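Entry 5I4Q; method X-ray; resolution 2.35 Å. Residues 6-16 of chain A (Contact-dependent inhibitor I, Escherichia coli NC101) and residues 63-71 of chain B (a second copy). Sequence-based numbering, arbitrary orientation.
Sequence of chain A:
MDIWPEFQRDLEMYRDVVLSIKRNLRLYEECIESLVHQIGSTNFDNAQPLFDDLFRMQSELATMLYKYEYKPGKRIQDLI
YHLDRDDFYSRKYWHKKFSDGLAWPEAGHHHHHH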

ATOM      1  N   GLU A   6       0.370  13.933  -9.075  1.00 55.11           N
ATOM      2  CA  GLU A   6       0.345  12.510  -9.399  1.00 56.78           C
ATOM      3  C   GLU A   6       0.657  11.706  -8.152  1.00 49.03           C
ATOM      4  O   GLU A   6       0.186  10.588  -7.991  1.00 49.59           O
ATOM      5  CB  GLU A   6       1.301  12.169 -10.562  1.00 63.28           C
ATOM      6  CG  GLU A   6       2.762  12.050 -10.163  1.00 76.20           C
ATOM      7  CD  GLU A   6       3.727  12.670 -11.180  1.00 95.76           C
ATOM      8  OE1 GLU A   6       3.322  13.616 -11.917  1.00 92.18           O
ATOM      9  OE2 GLU A   6       4.903  12.221 -11.218  1.00 95.02           O
ATOM     10  N   PHE A   7       1.459  12.284  -7.273  1.00 42.89           N
ATOM     11  CA  PHE A   7       1.769  11.674  -6.008  1.00 41.86           C
ATOM     12  C   PHE A   7       0.485  11.520  -5.170  1.00 42.83           C
ATOM     13  O   PHE A   7       0.314  10.485  -4.553  1.00 40.50           O
ATOM     14  CB  PHE A   7       2.797  12.490  -5.273  1.00 41.99           C
ATOM     15  CG  PHE A   7       3.468  11.794  -4.120  1.00 43.51           C
ATOM     16  CD1 PHE A   7       3.612  10.417  -4.046  1.00 45.86           C
ATOM     17  CD2 PHE A   7       4.028  12.556  -3.103  1.00 47.58           C
ATOM     18  CE1 PHE A   7       4.277   9.827  -2.975  1.00 43.66           C
ATOM     19  CE2 PHE A   7       4.702  11.957  -2.026  1.00 47.76           C
ATOM     20  CZ  PHE A   7       4.843  10.598  -1.981  1.00 44.07           C
ATOM     21  N   GLN A   8      -0.401  12.524  -5.197  1.00 40.80           N
ATOM     22  CA  GLN A   8      -1.666  12.546  -4.416  1.00 42.70           C
ATOM     23  C   GLN A   8      -2.582  11.456  -4.938  1.00 41.49           C
ATOM     24  O   GLN A   8      -3.232  10.761  -4.171  1.00 40.08           O
ATOM     25  CB  GLN A   8      -2.388  13.892  -4.603  1.00 45.72           C
ATOM     26  CG  GLN A   8      -3.027  14.514  -3.386  1.00 57.43           C
ATOM     27  CD  GLN A   8      -3.190  16.063  -3.483  1.00 71.65           C
ATOM     28  OE1 GLN A   8      -2.433  16.766  -4.174  1.00 82.78           O
ATOM     29  NE2 GLN A   8      -4.162  16.590  -2.762  1.00 77.00           N
ATOM     30  N   ARG A   9      -2.640  11.342  -6.268  1.00 44.62           N
ATOM     31  CA  ARG A   9      -3.422  10.309  -6.935  1.00 45.58           C
ATOM     32  C   ARG A   9      -2.982   8.916  -6.499  1.00 40.37           C
ATOM     33  O   ARG A   9      -3.820   8.128  -6.113  1.00 38.50           O
ATOM     34  CB  ARG A   9      -3.366  10.465  -8.453  1.00 57.00           C
ATOM     35  CG  ARG A   9      -4.442  11.441  -8.994  1.00 66.64           C
ATOM     36  CD  ARG A   9      -4.421  11.628 -10.520  1.00 73.73           C
ATOM     37  NE  ARG A   9      -3.741  12.877 -10.949  1.00 80.96           N
ATOM     38  CZ  ARG A   9      -2.606  12.952 -11.656  1.00 84.64           C
ATOM     39  NH1 ARG A   9      -1.937  11.860 -12.074  1.00 90.10           N
ATOM     40  NH2 ARG A   9      -2.122  14.143 -11.960  1.00 88.08           N
ATOM     41  N   ASP A  10      -1.676   8.669  -6.489  1.00 35.10           N
ATOM     42  CA  ASP A  10      -1.114   7.430  -6.017  1.00 35.89           C
ATOM     43  C   ASP A  10      -1.437   7.196  -4.530  1.00 35.44           C
ATOM     44  O   ASP A  10      -1.738   6.073  -4.119  1.00 32.77           O
ATOM     45  CB  ASP A  10       0.417   7.455  -6.126  1.00 39.96           C
ATOM     46  CG  ASP A  10       0.962   7.321  -7.583  1.00 46.04           C
ATOM     47  OD1 ASP A  10       0.198   7.059  -8.536  1.00 50.84           O
ATOM     48  OD2 ASP A  10       2.209   7.493  -7.751  1.00 52.07           O
ATOM     49  N   LEU A  11      -1.337   8.248  -3.717  1.00 31.04           N
ATOM     50  CA  LEU A  11      -1.604   8.139  -2.319  1.00 32.33           C
ATOM     51  C   LEU A  11      -3.056   7.795  -1.997  1.00 34.22           C
ATOM     52  O   LEU A  11      -3.352   6.973  -1.138  1.00 35.71           O
ATOM     53  CB  LEU A  11      -1.167   9.418  -1.619  1.00 32.71           C
ATOM     54  CG  LEU A  11       0.336   9.496  -1.533  1.00 32.37           C
ATOM     55  CD1 LEU A  11       0.710  10.892  -1.042  1.00 34.53           C
ATOM     56  CD2 LEU A  11       0.840   8.438  -0.581  1.00 33.55           C
ATOM     57  N   GLU A  12      -3.955   8.362  -2.745  1.00 36.20           N
ATOM     58  CA  GLU A  12      -5.375   8.057  -2.642  1.00 39.49           C
ATOM     59  C   GLU A  12      -5.666   6.596  -3.023  1.00 39.24           C
ATOM     60  O   GLU A  12      -6.434   5.916  -2.352  1.00 38.11           O
ATOM     61  CB  GLU A  12      -6.074   9.012  -3.603  1.00 45.71           C
ATOM     62  CG  GLU A  12      -7.562   9.060  -3.475  1.00 60.99           C
ATOM     63  CD  GLU A  12      -8.182  10.250  -4.207  1.00 74.50           C
ATOM     64  OE1 GLU A  12      -7.433  11.147  -4.699  1.00 72.54           O
ATOM     65  OE2 GLU A  12      -9.442  10.275  -4.258  1.00 86.23           O
HETATM   66  N   MSE A  13      -5.029   6.128  -4.096  1.00 44.19           N
HETATM   67  CA  MSE A  13      -5.058   4.729  -4.534  1.00 47.66           C
HETATM   68  C   MSE A  13      -4.472   3.846  -3.463  1.00 41.45           C
HETATM   69  O   MSE A  13      -5.013   2.834  -3.150  1.00 37.93           O
HETATM   70  CB  MSE A  13      -4.229   4.644  -5.821  1.00 60.38           C
HETATM   71  CG  MSE A  13      -4.605   3.672  -6.952  1.00 82.51           C
HETATM   72 SE   MSE A  13      -3.910   4.350  -8.736  0.90123.31          SE
HETATM   73  CE  MSE A  13      -4.719   6.145  -8.994  1.00114.28           C
ATOM     74  N   TYR A  14      -3.360   4.246  -2.852  1.00 38.10           N
ATOM     75  CA  TYR A  14      -2.787   3.467  -1.764  1.00 36.16           C
ATOM     76  C   TYR A  14      -3.787   3.326  -0.585  1.00 36.96           C
ATOM     77  O   TYR A  14      -4.075   2.221  -0.098  1.00 36.88           O
ATOM     78  CB  TYR A  14      -1.474   4.072  -1.322  1.00 36.06           C
ATOM     79  CG  TYR A  14      -0.885   3.453  -0.083  1.00 36.73           C
ATOM     80  CD1 TYR A  14      -0.029   2.372  -0.177  1.00 36.94           C
ATOM     81  CD2 TYR A  14      -1.197   3.959   1.205  1.00 35.73           C
ATOM     82  CE1 TYR A  14       0.515   1.799   0.938  1.00 39.51           C
ATOM     83  CE2 TYR A  14      -0.665   3.382   2.338  1.00 37.35           C
ATOM     84  CZ  TYR A  14       0.198   2.296   2.202  1.00 39.41           C
ATOM     85  OH  TYR A  14       0.803   1.725   3.290  1.00 39.39           O
ATOM     86  N   ARG A  15      -4.385   4.438  -0.195  1.00 37.13           N
ATOM     87  CA  ARG A  15      -5.351   4.415   0.896  1.00 37.51           C
ATOM     88  C   ARG A  15      -6.512   3.467   0.580  1.00 36.68           C
ATOM     89  O   ARG A  15      -6.919   2.714   1.410  1.00 38.07           O
ATOM     90  CB  ARG A  15      -5.889   5.809   1.161  1.00 38.33           C
ATOM     91  CG  ARG A  15      -6.845   5.804   2.370  1.00 43.74           C
ATOM     92  CD  ARG A  15      -7.824   6.937   2.360  1.00 48.74           C
ATOM     93  NE  ARG A  15      -8.555   6.923   1.115  1.00 52.40           N
ATOM     94  CZ  ARG A  15      -8.941   8.017   0.481  1.00 55.02           C
ATOM     95  NH1 ARG A  15      -8.668   9.215   0.977  1.00 53.53           N
ATOM     96  NH2 ARG A  15      -9.575   7.908  -0.675  1.00 56.36           N
ATOM     97  N   ASP A  16      -7.042   3.536  -0.627  1.00 36.52           N
ATOM     98  CA  ASP A  16      -8.160   2.704  -1.008  1.00 38.57           C
ATOM     99  C   ASP A  16      -7.823   1.223  -1.091  1.00 36.68           C
ATOM    100  O   ASP A  16      -8.595   0.395  -0.653  1.00 38.35           O
ATOM    101  CB  ASP A  16      -8.745   3.172  -2.321  1.00 42.77           C
ATOM    102  CG  ASP A  16      -9.379   4.569  -2.224  1.00 47.56           C
ATOM    103  OD1 ASP A  16      -9.626   5.051  -1.106  1.00 50.36           O
ATOM    104  OD2 ASP A  16      -9.639   5.206  -3.274  1.00 52.20           O
TER
ATOM    105  N   THR B  63       1.106  15.530   4.637  1.00 33.53           N
ATOM    106  CA  THR B  63      -0.186  15.152   4.133  1.00 34.67           C
ATOM    107  C   THR B  63      -0.164  13.666   3.796  1.00 36.18           C
ATOM    108  O   THR B  63      -1.123  12.908   4.048  1.00 36.23           O
ATOM    109  CB  THR B  63      -0.586  16.023   2.923  1.00 34.17           C
ATOM    110  OG1 THR B  63      -0.592  17.397   3.308  1.00 34.31           O
ATOM    111  CG2 THR B  63      -1.962  15.701   2.434  1.00 34.73           C
HETATM  112  N   MSE B  64       0.930  13.214   3.219  1.00 36.71           N
HETATM  113  CA  MSE B  64       1.039  11.804   2.933  1.00 35.90           C
HETATM  114  C   MSE B  64       0.914  10.961   4.189  1.00 35.30           C
HETATM  115  O   MSE B  64       0.273   9.925   4.180  1.00 34.32           O
HETATM  116  CB  MSE B  64       2.409  11.590   2.343  1.00 37.83           C
HETATM  117  CG  MSE B  64       2.740  10.107   2.287  1.00 41.55           C
HETATM  118 SE   MSE B  64       4.640   9.924   1.739  0.90 52.69          SE
HETATM  119  CE  MSE B  64       5.454  10.361   3.502  1.00 47.24           C
ATOM    120  N   LEU B  65       1.593  11.367   5.255  1.00 34.42           N
ATOM    121  CA  LEU B  65       1.643  10.591   6.495  1.00 36.41           C
ATOM    122  C   LEU B  65       0.257  10.582   7.199  1.00 37.84           C
ATOM    123  O   LEU B  65      -0.243   9.540   7.626  1.00 40.27           O
ATOM    124  CB  LEU B  65       2.725  11.182   7.423  1.00 35.59           C
ATOM    125  CG  LEU B  65       2.894  10.511   8.791  1.00 36.39           C
ATOM    126  CD1 LEU B  65       3.149   9.025   8.591  1.00 37.40           C
ATOM    127  CD2 LEU B  65       4.030  11.171   9.595  1.00 36.06           C
ATOM    128  N   TYR B  66      -0.363  11.743   7.288  1.00 37.36           N
ATOM    129  CA  TYR B  66      -1.543  11.892   8.144  1.00 39.00           C
ATOM    130  C   TYR B  66      -2.805  11.735   7.371  1.00 38.64           C
ATOM    131  O   TYR B  66      -3.679  11.098   7.856  1.00 42.21           O
ATOM    132  CB  TYR B  66      -1.507  13.235   8.864  1.00 39.90           C
ATOM    133  CG  TYR B  66      -0.333  13.357   9.780  1.00 38.49           C
ATOM    134  CD1 TYR B  66      -0.194  12.524  10.871  1.00 40.10           C
ATOM    135  CD2 TYR B  66       0.638  14.287   9.551  1.00 39.66           C
ATOM    136  CE1 TYR B  66       0.913  12.624  11.712  1.00 40.98           C
ATOM    137  CE2 TYR B  66       1.752  14.390  10.374  1.00 39.47           C
ATOM    138  CZ  TYR B  66       1.892  13.562  11.436  1.00 41.26           C
ATOM    139  OH  TYR B  66       3.002  13.724  12.243  1.00 48.91           O
ATOM    140  N   LYS B  67      -2.917  12.253   6.151  1.00 37.40           N
ATOM    141  CA  LYS B  67      -4.170  12.074   5.419  1.00 38.06           C
ATOM    142  C   LYS B  67      -4.283  10.700   4.779  1.00 37.48           C
ATOM    143  O   LYS B  67      -5.333  10.094   4.820  1.00 39.42           O
ATOM    144  CB  LYS B  67      -4.349  13.152   4.380  1.00 39.52           C
ATOM    145  CG  LYS B  67      -5.739  13.266   3.808  1.00 44.58           C
ATOM    146  CD  LYS B  67      -5.839  14.516   2.947  1.00 50.42           C
ATOM    147  CE  LYS B  67      -7.031  14.465   2.020  1.00 58.38           C
ATOM    148  NZ  LYS B  67      -8.281  14.195   2.789  1.00 63.39           N
ATOM    149  N   TYR B  68      -3.223  10.227   4.134  1.00 36.03           N
ATOM    150  CA  TYR B  68      -3.311   9.003   3.368  1.00 35.75           C
ATOM    151  C   TYR B  68      -2.695   7.838   4.113  1.00 35.65           C
ATOM    152  O   TYR B  68      -2.780   6.752   3.662  1.00 38.19           O
ATOM    153  CB  TYR B  68      -2.630   9.186   2.005  1.00 34.62           C
ATOM    154  CG  TYR B  68      -3.307  10.231   1.223  1.00 35.02           C
ATOM    155  CD1 TYR B  68      -4.515   9.975   0.628  1.00 35.74           C
ATOM    156  CD2 TYR B  68      -2.763  11.493   1.111  1.00 34.48           C
ATOM    157  CE1 TYR B  68      -5.205  10.963  -0.011  1.00 37.25           C
ATOM    158  CE2 TYR B  68      -3.421  12.466   0.426  1.00 35.15           C
ATOM    159  CZ  TYR B  68      -4.644  12.194  -0.108  1.00 36.40           C
ATOM    160  OH  TYR B  68      -5.302  13.152  -0.798  1.00 43.04           O
ATOM    161  N   GLU B  69      -2.006   8.112   5.191  1.00 36.77           N
ATOM    162  CA  GLU B  69      -1.431   7.084   6.061  1.00 40.42           C
ATOM    163  C   GLU B  69      -0.382   6.218   5.403  1.00 38.40           C
ATOM    164  O   GLU B  69      -0.317   5.027   5.642  1.00 39.59           O
ATOM    165  CB  GLU B  69      -2.541   6.280   6.761  1.00 40.14           C
ATOM    166  CG  GLU B  69      -3.262   7.210   7.759  1.00 43.64           C
ATOM    167  CD  GLU B  69      -4.346   6.493   8.546  1.00 48.17           C
ATOM    168  OE1 GLU B  69      -5.373   6.161   7.951  1.00 47.15           O
ATOM    169  OE2 GLU B  69      -4.146   6.239   9.759  1.00 56.45           O
ATOM    170  N   TYR B  70       0.421   6.822   4.537  1.00 37.41           N
ATOM    171  CA  TYR B  70       1.582   6.129   4.023  1.00 36.80           C
ATOM    172  C   TYR B  70       2.723   6.439   4.963  1.00 38.26           C
ATOM    173  O   TYR B  70       3.112   7.587   5.133  1.00 39.04           O
ATOM    174  CB  TYR B  70       1.905   6.468   2.571  1.00 37.71           C
ATOM    175  CG  TYR B  70       3.067   5.593   2.069  1.00 40.20           C
ATOM    176  CD1 TYR B  70       4.397   5.927   2.344  1.00 37.37           C
ATOM    177  CD2 TYR B  70       2.818   4.412   1.385  1.00 40.67           C
ATOM    178  CE1 TYR B  70       5.428   5.110   1.920  1.00 41.17           C
ATOM    179  CE2 TYR B  70       3.857   3.585   0.969  1.00 41.27           C
ATOM    180  CZ  TYR B  70       5.151   3.945   1.238  1.00 40.18           C
ATOM    181  OH  TYR B  70       6.130   3.133   0.867  1.00 39.91           O
ATOM    182  N   LYS B  71       3.278   5.403   5.571  1.00 41.01           N
ATOM    183  CA  LYS B  71       4.369   5.552   6.538  1.00 45.91           C
ATOM    184  C   LYS B  71       5.702   5.378   5.779  1.00 44.52           C
ATOM    185  O   LYS B  71       5.957   4.333   5.235  1.00 42.43           O
ATOM    186  CB  LYS B  71       4.195   4.515   7.659  1.00 54.99           C
ATOM    187  CG  LYS B  71       5.206   4.653   8.796  1.00 64.58           C
ATOM    188  CD  LYS B  71       5.086   3.524   9.835  1.00 72.98           C
ATOM    189  CE  LYS B  71       6.085   3.655  11.006  1.00 78.95           C
ATOM    190  NZ  LYS B  71       7.498   3.257  10.688  1.00 83.55           N
TER
HETATM  191  O   HOH W   1       2.359   2.585   5.142  1.00 33.52           O

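Residues 6-16 of chain A lie within a continuous helix, held by regular i to i+4 bonds such as A:Leu11 N to A:Phe7 O (2.9 Å) and A:Arg15 N to A:Leu11 O (2.9 Å). The chain B stretch starts as helix and then turns out of it. B:Glu69 adopts positive phi, and B:Tyr70 N reaches back to B:Met64 O (3.1 Å), tying the departing chain back to the helical part. B:Met64 from the helix and B:Tyr68 and B:Tyr70 from the segment after it all face the chain A helix, whose contacting residues form two neighbouring rows, A:Phe7, A:Leu11 and A:Tyr14 in one and A:Gln8, A:Glu12 and A:Arg15 in the other, each with the three- or four-residue spacing of a helix.

A:Leu11 is the central bump. Its CB lies over the face of the B:Tyr68 ring, 4.0 Å from the centroid and 25° off the normal, a CH-pi contact in which an aliphatic C-H meets the ring's pi cloud. Its CD2 reaches further, to 3.8 Å from B:Met64 CG and 3.9 Å from B:Tyr70 CB. The three chain B side chains thus form a hollow around it, and a branched, wholly apolar leucine can touch all of them without leaving a polar group unsatisfied there.

B:Tyr68 is the broad counterpart, giving up more surface than any other residue in either stretch. Its flat ring lies along the helix: A:Gln8 CG approaches B:Tyr68 OH (3.7 Å), A:Glu12 N lies 3.8 Å from B:Tyr68 CD1, and A:Arg15 NH1 comes to 4.0 Å from B:Tyr68 CE1. The arginine packs obliquely against the ring, while its NE and NH2 bind A:Asp16 OD1 (3.1 and 2.9 Å); both hydrogen bonds are part of one salt bridge, which pairs the charge within the helix.

Beyond the leucine, A:Tyr14 and B:Tyr70 meet edge to face. The edge of B:Tyr70 points at the face of A:Tyr14, with centroids 4.9 Å apart, planes at 67°, and B:Tyr70 CD2 3.5 Å from A:Tyr14 CZ. Such a pairing sets the slightly positive rim of one ring against the electron-rich face of the other. The edge of A:Tyr14 meets backbone instead, its CE2 lying 3.7 Å from B:Glu69 O.

At the other flank, A:Phe7 turns the end of its ring inward, placing CZ 3.8 Å from B:Met64 SE; the large, polarizable selenium of this selenomethionine suits an aromatic neighbour.

No direct hydrogen bond joins the stretches. A water bridges them, 2.6 Å from A:Tyr14 OH and accepting from B:Lys71 N at 3.0 Å, so the tyrosine combines an apolar ring contact with a polar tip.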